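Local coordinates for MdbA protein (Corynebacterium matruchotii ATCC 14266, PDB 6BO0), which probably catalyses thiol-disulfide exchange as a DsbA-like oxidoreductase of the thioredoxin superfamily, consistent with making disulfide bonds in exported proteins, at residues I87-K92 against N122-K127; A97-K102 against G152-E157. One frame throughout, in Å; residues are numbered along the deposited sequence.

Interaction 1 of 2, residues I87-K92 against N122-K127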
ATOM      1  N   ILE A  87     -17.880   0.494  -5.832  1.00 19.57           N
ATOM      2  CA  ILE A  87     -16.723   1.375  -5.859  1.00 17.62           C
ATOM      3  C   ILE A  87     -16.812   2.283  -4.634  1.00 18.35           C
ATOM      4  O   ILE A  87     -17.516   3.292  -4.592  1.00 22.08           O
ATOM      5  CB  ILE A  87     -16.630   2.171  -7.166  1.00 20.32           C
ATOM      6  CG1 ILE A  87     -16.621   1.215  -8.378  1.00 23.37           C
ATOM      7  CG2 ILE A  87     -15.382   3.052  -7.178  1.00 23.59           C
ATOM      8  CD1 ILE A  87     -15.538   0.151  -8.323  1.00 27.90           C
ATOM      9  N   GLY A  88     -16.087   1.873  -3.616  1.00 14.49           N
ATOM     10  CA  GLY A  88     -16.084   2.509  -2.324  1.00 13.81           C
ATOM     11  C   GLY A  88     -14.685   2.912  -1.899  1.00 11.36           C
ATOM     12  O   GLY A  88     -13.825   3.158  -2.729  1.00 11.81           O
ATOM     13  N   HIS A  89     -14.495   2.965  -0.584  1.00 11.23           N
ATOM     14  CA  HIS A  89     -13.261   3.451  -0.042  1.00 10.86           C
ATOM     15  C   HIS A  89     -12.056   2.614  -0.432  1.00 10.28           C
ATOM     16  O   HIS A  89     -10.973   3.134  -0.726  1.00 10.46           O
ATOM     17  CB  HIS A  89     -13.342   3.561   1.478  1.00 11.49           C
ATOM     18  CG  HIS A  89     -12.169   4.257   2.061  1.00 10.86           C
ATOM     19  ND1 HIS A  89     -12.041   5.631   2.008  1.00 11.50           N
ATOM     20  CD2 HIS A  89     -11.073   3.768   2.685  1.00 11.19           C
ATOM     21  CE1 HIS A  89     -10.892   5.950   2.575  1.00 11.74           C
ATOM     22  NE2 HIS A  89     -10.283   4.842   2.983  1.00 11.33           N
ATOM     23  N   SER A  90     -12.224   1.292  -0.409  1.00 10.44           N
ATOM     24  CA  SER A  90     -11.076   0.443  -0.714  1.00 10.24           C
ATOM     25  C   SER A  90     -10.569   0.671  -2.132  1.00 10.26           C
ATOM     26  O   SER A  90      -9.353   0.686  -2.393  1.00 10.55           O
ATOM     27  CB  SER A  90     -11.396  -1.028  -0.500  1.00 10.88           C
ATOM     28  OG  SER A  90     -11.805  -1.267   0.842  1.00 11.55           O
ATOM     29  N   ASN A  91     -11.514   0.855  -3.062  1.00 10.57           N
ATOM     30  CA  ASN A  91     -11.165   1.161  -4.439  1.00 11.11           C
ATOM     31  C   ASN A  91     -10.603   2.564  -4.606  1.00 10.76           C
ATOM     32  O   ASN A  91      -9.626   2.754  -5.347  1.00 11.11           O
ATOM     33  CB  ASN A  91     -12.385   0.992  -5.338  1.00 11.67           C
ATOM     34  CG  ASN A  91     -12.558  -0.453  -5.768  1.00 13.74           C
ATOM     35  OD1 ASN A  91     -11.793  -0.946  -6.601  1.00 17.15           O
ATOM     36  ND2 ASN A  91     -13.533  -1.145  -5.194  1.00 14.28           N
ATOM     37  N   LYS A  92     -11.206   3.553  -3.972  1.00 10.19           N
ATOM     38  CA  LYS A  92     -10.723   4.933  -4.147  1.00 10.30           C
ATOM     39  C   LYS A  92      -9.330   5.106  -3.541  1.00  9.98           C
ATOM     40  O   LYS A  92      -8.415   5.631  -4.185  1.00 10.03           O
ATOM     41  CB  LYS A  92     -11.724   5.925  -3.578  1.00 11.09           C
ATOM     42  CG  LYS A  92     -13.077   5.935  -4.316  1.00 11.90           C
ATOM     43  CD  LYS A  92     -14.171   6.625  -3.525  1.00 14.59           C
ATOM     44  CE  LYS A  92     -15.538   6.319  -4.078  1.00 17.41           C
ATOM     45  NZ  LYS A  92     -16.599   6.962  -3.266  1.00 20.27           N
ATOM     46  N   ASN A 122     -10.986   7.719  10.353  1.00 16.13           N
ATOM     47  CA  ASN A 122     -11.377   9.119  10.147  1.00 19.73           C
ATOM     48  C   ASN A 122     -11.786   9.432   8.706  1.00 15.83           C
ATOM     49  O   ASN A 122     -12.591  10.325   8.451  1.00 18.54           O
ATOM     50  CB  ASN A 122     -10.216  10.093  10.517  1.00 23.75           C
ATOM     51  CG  ASN A 122      -9.648   9.870  11.903  1.00 29.77           C
ATOM     52  OD1 ASN A 122     -10.377   9.625  12.866  1.00 38.32           O
ATOM     53  ND2 ASN A 122      -8.327   9.989  12.015  1.00 35.04           N
ATOM     54  N   ILE A 123     -11.202   8.703   7.750  1.00 13.45           N
ATOM     55  CA  ILE A 123     -11.434   9.005   6.338  1.00 13.55           C
ATOM     56  C   ILE A 123     -12.341   8.018   5.603  1.00 12.97           C
ATOM     57  O   ILE A 123     -12.797   8.329   4.511  1.00 13.54           O
ATOM     58  CB  ILE A 123     -10.094   9.161   5.570  1.00 13.87           C
ATOM     59  CG1 ILE A 123      -9.283   7.864   5.487  1.00 12.47           C
ATOM     60  CG2 ILE A 123      -9.278  10.283   6.172  1.00 15.09           C
ATOM     61  CD1 ILE A 123      -8.126   7.932   4.511  1.00 13.19           C
ATOM     62  N   TRP A 124     -12.595   6.843   6.179  1.00 12.81           N
ATOM     63  CA  TRP A 124     -13.342   5.802   5.481  1.00 12.51           C
ATOM     64  C   TRP A 124     -14.685   6.333   5.032  1.00 13.23           C
ATOM     65  O   TRP A 124     -15.482   6.814   5.844  1.00 14.80           O
ATOM     66  CB  TRP A 124     -13.528   4.565   6.367  1.00 13.59           C
ATOM     67  CG  TRP A 124     -14.274   3.471   5.678  1.00 12.60           C
ATOM     68  CD1 TRP A 124     -13.766   2.557   4.831  1.00 13.02           C
ATOM     69  CD2 TRP A 124     -15.663   3.195   5.766  1.00 13.42           C
ATOM     70  NE1 TRP A 124     -14.748   1.723   4.357  1.00 13.28           N
ATOM     71  CE2 TRP A 124     -15.925   2.085   4.941  1.00 13.81           C
ATOM     72  CE3 TRP A 124     -16.721   3.771   6.470  1.00 16.33           C
ATOM     73  CZ2 TRP A 124     -17.201   1.546   4.793  1.00 16.79           C
ATOM     74  CZ3 TRP A 124     -17.978   3.217   6.336  1.00 18.80           C
ATOM     75  CH2 TRP A 124     -18.210   2.126   5.490  1.00 19.14           C
ATOM     76  N   GLY A 125     -14.913   6.233   3.730  1.00 13.72           N
ATOM     77  CA  GLY A 125     -16.165   6.647   3.133  1.00 15.37           C
ATOM     78  C   GLY A 125     -16.365   8.138   2.963  1.00 16.42           C
ATOM     79  O   GLY A 125     -17.398   8.551   2.442  1.00 19.49           O
ATOM     80  N   LYS A 126     -15.393   8.943   3.384  1.00 14.59           N
ATOM     81  CA  LYS A 126     -15.507  10.384   3.401  1.00 15.26           C
ATOM     82  C   LYS A 126     -14.645  11.098   2.386  1.00 14.61           C
ATOM     83  O   LYS A 126     -14.662  12.329   2.331  1.00 19.17           O
ATOM     84  CB  LYS A 126     -15.155  10.898   4.782  1.00 17.24           C
ATOM     85  CG  LYS A 126     -16.142  10.416   5.816  1.00 19.51           C
ATOM     86  CD  LYS A 126     -15.816  10.863   7.220  1.00 23.12           C
ATOM     87  CE  LYS A 126     -16.860  10.373   8.218  1.00 24.41           C
ATOM     88  NZ  LYS A 126     -16.204   9.899   9.461  1.00 27.18           N
ATOM     89  N   LYS A 127     -13.919  10.347   1.555  1.00 14.42           N
ATOM     90  CA  LYS A 127     -12.968  10.941   0.611  1.00 14.97           C
ATOM     91  C   LYS A 127     -13.243  10.431  -0.793  1.00 14.27           C
ATOM     92  O   LYS A 127     -13.185   9.232  -1.051  1.00 17.16           O
ATOM     93  CB  LYS A 127     -11.521  10.614   1.000  1.00 16.17           C
ATOM     94  CG  LYS A 127     -11.095  11.126   2.352  1.00 17.71           C
ATOM     95  CD  LYS A 127     -11.108  12.628   2.451  1.00 20.54           C
ATOM     96  CE  LYS A 127     -10.840  13.051   3.884  1.00 26.83           C
ATOM     97  NZ  LYS A 127     -11.034  14.521   4.053  1.00 33.81           N
TER
HETATM   98  O   HOH W   1     -13.944   7.312   0.747  1.00 15.08           O
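H89, in the first turn of helix 89-103, reaches into the bend that follows helix 120-123, and its imidazole is met there by I123, W124 and G125. CG of H89 is anti to its backbone N (chi1 -171°), and ND1 and CE1 of the ring come next to the backbone of I123 to G125. The CA of W124 lies over the centre of one imidazole face, 3.8 Å from the centroid of the H89 ring, a CH-pi contact close to the ring normal. The indole of W124 crosses the base of the histidine obliquely, its CD1 3.5 Å from H89 CB. The two ring planes stand at 57°, neither stacked nor edge-to-face. I123 comes from another direction: its CD1 lies in the imidazole plane at the edge, and its CG1 is 3.8 Å from H89 CE1. A water in the ring plane makes a polar link: it bonds to H89 ND1 at 2.8 Å and donates to the carbonyl O of K127 at 2.7 Å. The same carbonyl lies 3.7 Å from CD of K92, whose extended chain continues to a salt bridge with E128, while the ammonium of K127 pairs with E6. H89 and W124 also touch S48, a neighbour in sequence of C49, the cysteine found oxidised to S-hydroxycysteine. The contact thus ties the start of a helix of the inserted all-helical region to a later loop of that region, beside the presumed active site of a DsbA-like thioredoxin fold.

Interaction 2 of 2, residues A97-K102 against G152-E157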
ATOM      1  N   ALA A  97      -3.401   5.337  -4.124  1.00  8.95           N
ATOM      2  CA  ALA A  97      -2.085   4.857  -3.752  1.00  9.37           C
ATOM      3  C   ALA A  97      -1.367   4.197  -4.927  1.00  9.38           C
ATOM      4  O   ALA A  97      -0.151   4.369  -5.097  1.00 10.47           O
ATOM      5  CB  ALA A  97      -2.176   3.907  -2.578  1.00 10.01           C
ATOM      6  N   TYR A  98      -2.118   3.464  -5.756  1.00  9.92           N
ATOM      7  CA  TYR A  98      -1.555   2.797  -6.929  1.00 10.48           C
ATOM      8  C   TYR A  98      -1.020   3.795  -7.931  1.00 10.36           C
ATOM      9  O   TYR A  98       0.027   3.591  -8.546  1.00 11.36           O
ATOM     10  CB  TYR A  98      -2.615   1.895  -7.575  1.00 11.43           C
ATOM     11  CG  TYR A  98      -2.184   1.255  -8.855  1.00 11.66           C
ATOM     12  CD1 TYR A  98      -1.379   0.130  -8.854  1.00 13.82           C
ATOM     13  CD2 TYR A  98      -2.567   1.793 -10.081  1.00 13.32           C
ATOM     14  CE1 TYR A  98      -0.944  -0.439 -10.040  1.00 15.24           C
ATOM     15  CE2 TYR A  98      -2.141   1.229 -11.260  1.00 15.20           C
ATOM     16  CZ  TYR A  98      -1.331   0.103 -11.228  1.00 15.28           C
ATOM     17  OH  TYR A  98      -0.924  -0.465 -12.417  1.00 18.51           O
ATOM     18  N   THR A  99      -1.746   4.882  -8.109  1.00 10.35           N
ATOM     19  CA  THR A  99      -1.342   5.944  -9.028  1.00 10.54           C
ATOM     20  C   THR A  99       0.008   6.525  -8.604  1.00 10.96           C
ATOM     21  O   THR A  99       0.908   6.750  -9.432  1.00 11.84           O
ATOM     22  CB  THR A  99      -2.402   7.060  -9.068  1.00 11.06           C
ATOM     23  OG1 THR A  99      -3.664   6.515  -9.442  1.00 11.74           O
ATOM     24  CG2 THR A  99      -2.031   8.151 -10.048  1.00 11.85           C
ATOM     25  N   ILE A 100       0.153   6.752  -7.294  1.00 10.49           N
ATOM     26  CA  ILE A 100       1.424   7.244  -6.770  1.00 10.55           C
ATOM     27  C   ILE A 100       2.529   6.181  -6.950  1.00 11.36           C
ATOM     28  O   ILE A 100       3.649   6.499  -7.352  1.00 12.27           O
ATOM     29  CB  ILE A 100       1.276   7.657  -5.295  1.00 10.34           C
ATOM     30  CG1 ILE A 100       0.239   8.769  -5.149  1.00 11.15           C
ATOM     31  CG2 ILE A 100       2.577   8.059  -4.684  1.00 12.36           C
ATOM     32  CD1 ILE A 100      -0.171   9.058  -3.726  1.00 11.81           C
ATOM     33  N   ALA A 101       2.204   4.929  -6.657  1.00 10.69           N
ATOM     34  CA  ALA A 101       3.184   3.855  -6.818  1.00 11.80           C
ATOM     35  C   ALA A 101       3.699   3.770  -8.241  1.00 12.08           C
ATOM     36  O   ALA A 101       4.887   3.508  -8.448  1.00 13.54           O
ATOM     37  CB  ALA A 101       2.587   2.521  -6.420  1.00 11.68           C
ATOM     38  N   LYS A 102       2.800   3.916  -9.204  1.00 12.56           N
ATOM     39  CA  LYS A 102       3.151   3.727 -10.599  1.00 14.39           C
ATOM     40  C   LYS A 102       3.880   4.941 -11.186  1.00 14.17           C
ATOM     41  O   LYS A 102       4.831   4.784 -11.963  1.00 16.68           O
ATOM     42  CB  LYS A 102       1.893   3.420 -11.420  1.00 14.34           C
ATOM     43  CG  LYS A 102       2.205   2.950 -12.837  1.00 17.73           C
ATOM     44  CD  LYS A 102       0.961   2.578 -13.612  1.00 18.65           C
ATOM     45  CE  LYS A 102       1.388   2.045 -14.957  1.00 25.66           C
ATOM     46  NZ  LYS A 102       0.302   1.546 -15.813  1.00 24.88           N
ATOM     47  N   GLY A 152      -9.291   9.625 -11.760  1.00 11.60           N
ATOM     48  CA  GLY A 152      -9.476   8.186 -11.788  1.00 12.42           C
ATOM     49  C   GLY A 152      -8.885   7.514 -13.007  1.00 12.56           C
ATOM     50  O   GLY A 152      -9.386   6.508 -13.491  1.00 12.79           O
ATOM     51  N   THR A 153      -7.777   8.048 -13.479  1.00 11.96           N
ATOM     52  CA  THR A 153      -7.116   7.523 -14.661  1.00 12.78           C
ATOM     53  C   THR A 153      -6.820   6.027 -14.544  1.00 12.80           C
ATOM     54  O   THR A 153      -6.951   5.279 -15.515  1.00 14.68           O
ATOM     55  CB  THR A 153      -5.861   8.366 -14.973  1.00 13.60           C
ATOM     56  OG1 THR A 153      -6.258   9.733 -15.152  1.00 15.28           O
ATOM     57  CG2 THR A 153      -5.116   7.844 -16.194  1.00 15.90           C
ATOM     58  N   TYR A 154      -6.419   5.597 -13.342  1.00 11.87           N
ATOM     59  CA  TYR A 154      -6.095   4.198 -13.120  1.00 11.49           C
ATOM     60  C   TYR A 154      -7.178   3.426 -12.380  1.00 12.15           C
ATOM     61  O   TYR A 154      -6.907   2.302 -11.903  1.00 12.58           O
ATOM     62  CB  TYR A 154      -4.758   4.060 -12.395  1.00 12.30           C
ATOM     63  CG  TYR A 154      -3.566   4.569 -13.184  1.00 13.22           C
ATOM     64  CD1 TYR A 154      -3.331   4.203 -14.506  1.00 20.03           C
ATOM     65  CD2 TYR A 154      -2.645   5.378 -12.571  1.00 14.36           C
ATOM     66  CE1 TYR A 154      -2.196   4.664 -15.175  1.00 22.10           C
ATOM     67  CE2 TYR A 154      -1.517   5.816 -13.204  1.00 17.22           C
ATOM     68  CZ  TYR A 154      -1.299   5.479 -14.510  1.00 18.86           C
ATOM     69  OH  TYR A 154      -0.157   5.935 -15.119  1.00 23.79           O
ATOM     70  N   SER A 155      -8.394   3.948 -12.271  1.00 12.11           N
ATOM     71  CA  SER A 155      -9.435   3.210 -11.565  1.00 13.02           C
ATOM     72  C   SER A 155      -9.695   1.834 -12.111  1.00 14.09           C
ATOM     73  O   SER A 155      -9.812   0.861 -11.367  1.00 14.93           O
ATOM     74  CB  SER A 155     -10.720   4.019 -11.535  1.00 13.81           C
ATOM     75  OG  SER A 155     -10.547   5.180 -10.727  1.00 14.60           O
ATOM     76  N   ASP A 156      -9.775   1.715 -13.423  1.00 14.41           N
ATOM     77  CA  ASP A 156     -10.052   0.421 -14.008  1.00 16.20           C
ATOM     78  C   ASP A 156      -8.843  -0.511 -13.914  1.00 15.14           C
ATOM     79  O   ASP A 156      -8.994  -1.707 -13.648  1.00 16.96           O
ATOM     80  CB  ASP A 156     -10.537   0.611 -15.435  1.00 21.20           C
ATOM     81  CG  ASP A 156     -11.956   1.220 -15.499  1.00 24.65           C
ATOM     82  OD1 ASP A 156     -12.658   1.287 -14.456  1.00 31.12           O
ATOM     83  OD2 ASP A 156     -12.373   1.620 -16.598  1.00 35.80           O
ATOM     84  N   GLU A 157      -7.646   0.027 -14.116  1.00 14.31           N
ATOM     85  CA  GLU A 157      -6.428  -0.751 -13.946  1.00 14.79           C
ATOM     86  C   GLU A 157      -6.352  -1.300 -12.519  1.00 13.96           C
ATOM     87  O   GLU A 157      -6.016  -2.469 -12.296  1.00 14.07           O
ATOM     88  CB  GLU A 157      -5.257   0.135 -14.263  1.00 15.91           C
ATOM     89  CG  GLU A 157      -3.905  -0.543 -14.319  1.00 19.18           C
ATOM     90  CD  GLU A 157      -2.880   0.304 -15.066  1.00 19.68           C
ATOM     91  OE1 GLU A 157      -3.153   0.714 -16.211  1.00 24.70           O
ATOM     92  OE2 GLU A 157      -1.795   0.548 -14.548  1.00 21.55           O
TER
HETATM   93  O   HOH W   2      -5.876   7.209 -11.072  1.00 12.33           O
HETATM   94  O   HOH W   3       0.268   4.075 -17.337  1.00 40.87           O
HETATM   95  O   HOH W   4      -1.573   2.352 -17.907  1.00 47.37           O
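Y98 and Y154 form the close-packed half of this contact, in an offset edge-to-face arrangement with planes at 86° and centroids 5.8 Å apart. The edge of Y98 points to the face of Y154, while Y154 CB sits in the plane of the Y98 ring, 3.9 Å from its CD2. T99 closes in at the rim of Y154, its OG1 3.5 Å from Y154 CD2. That hydroxyl bonds to the carbonyl of T95 and accepts from a water that in turn receives the backbone N-H of Y154. Y98 is backed by F158 and I161 of helix 155-172.

Toward solvent the contact becomes polar and wetter. K102 runs extended across Y154, its CD over a ring face, and its ammonium ends 2.6 Å from OE2 of E157 in a salt bridge. Two waters bridge at this pair: one joins K102 NZ to the phenol oxygen of Y154, the other joins it to E157 OE1. The Y154 hydroxyl is also bonded to D103 and K148.

E157 OE2 stands where the two halves meet. It takes the Y98 phenol, at 2.5 Å from OH to OE2, on its anti lone pair and the lysine on its syn lone pair. Two donors on one oxygen, one of them cationic, would concentrate negative charge there and probably stabilise the ionised carboxylate, while the short bond is consistent with a strong interaction for the hydroxyl of the buried Y98.

In the fold
Helix 89-103 takes part in both contacts, whose centres are 15 Å apart and whose nearest atoms are about 5 Å apart without touching. The segments alternate along the chain: helix 89-103 meets the end of helix 120-123 near its start and the beginning of helix 155-172 further on. Each contact is partly buried, joining buried residues to exposed ones. Interaction 1 relies on ring packing and a water-bridged histidine, near the residue preceding the oxidised cysteine. Interaction 2 has direct side-chain hydrogen bonds and a salt bridge between its segments, and its aromatic pair is edge-to-face where that of interaction 1 is oblique; its second helix leads back to the sheet.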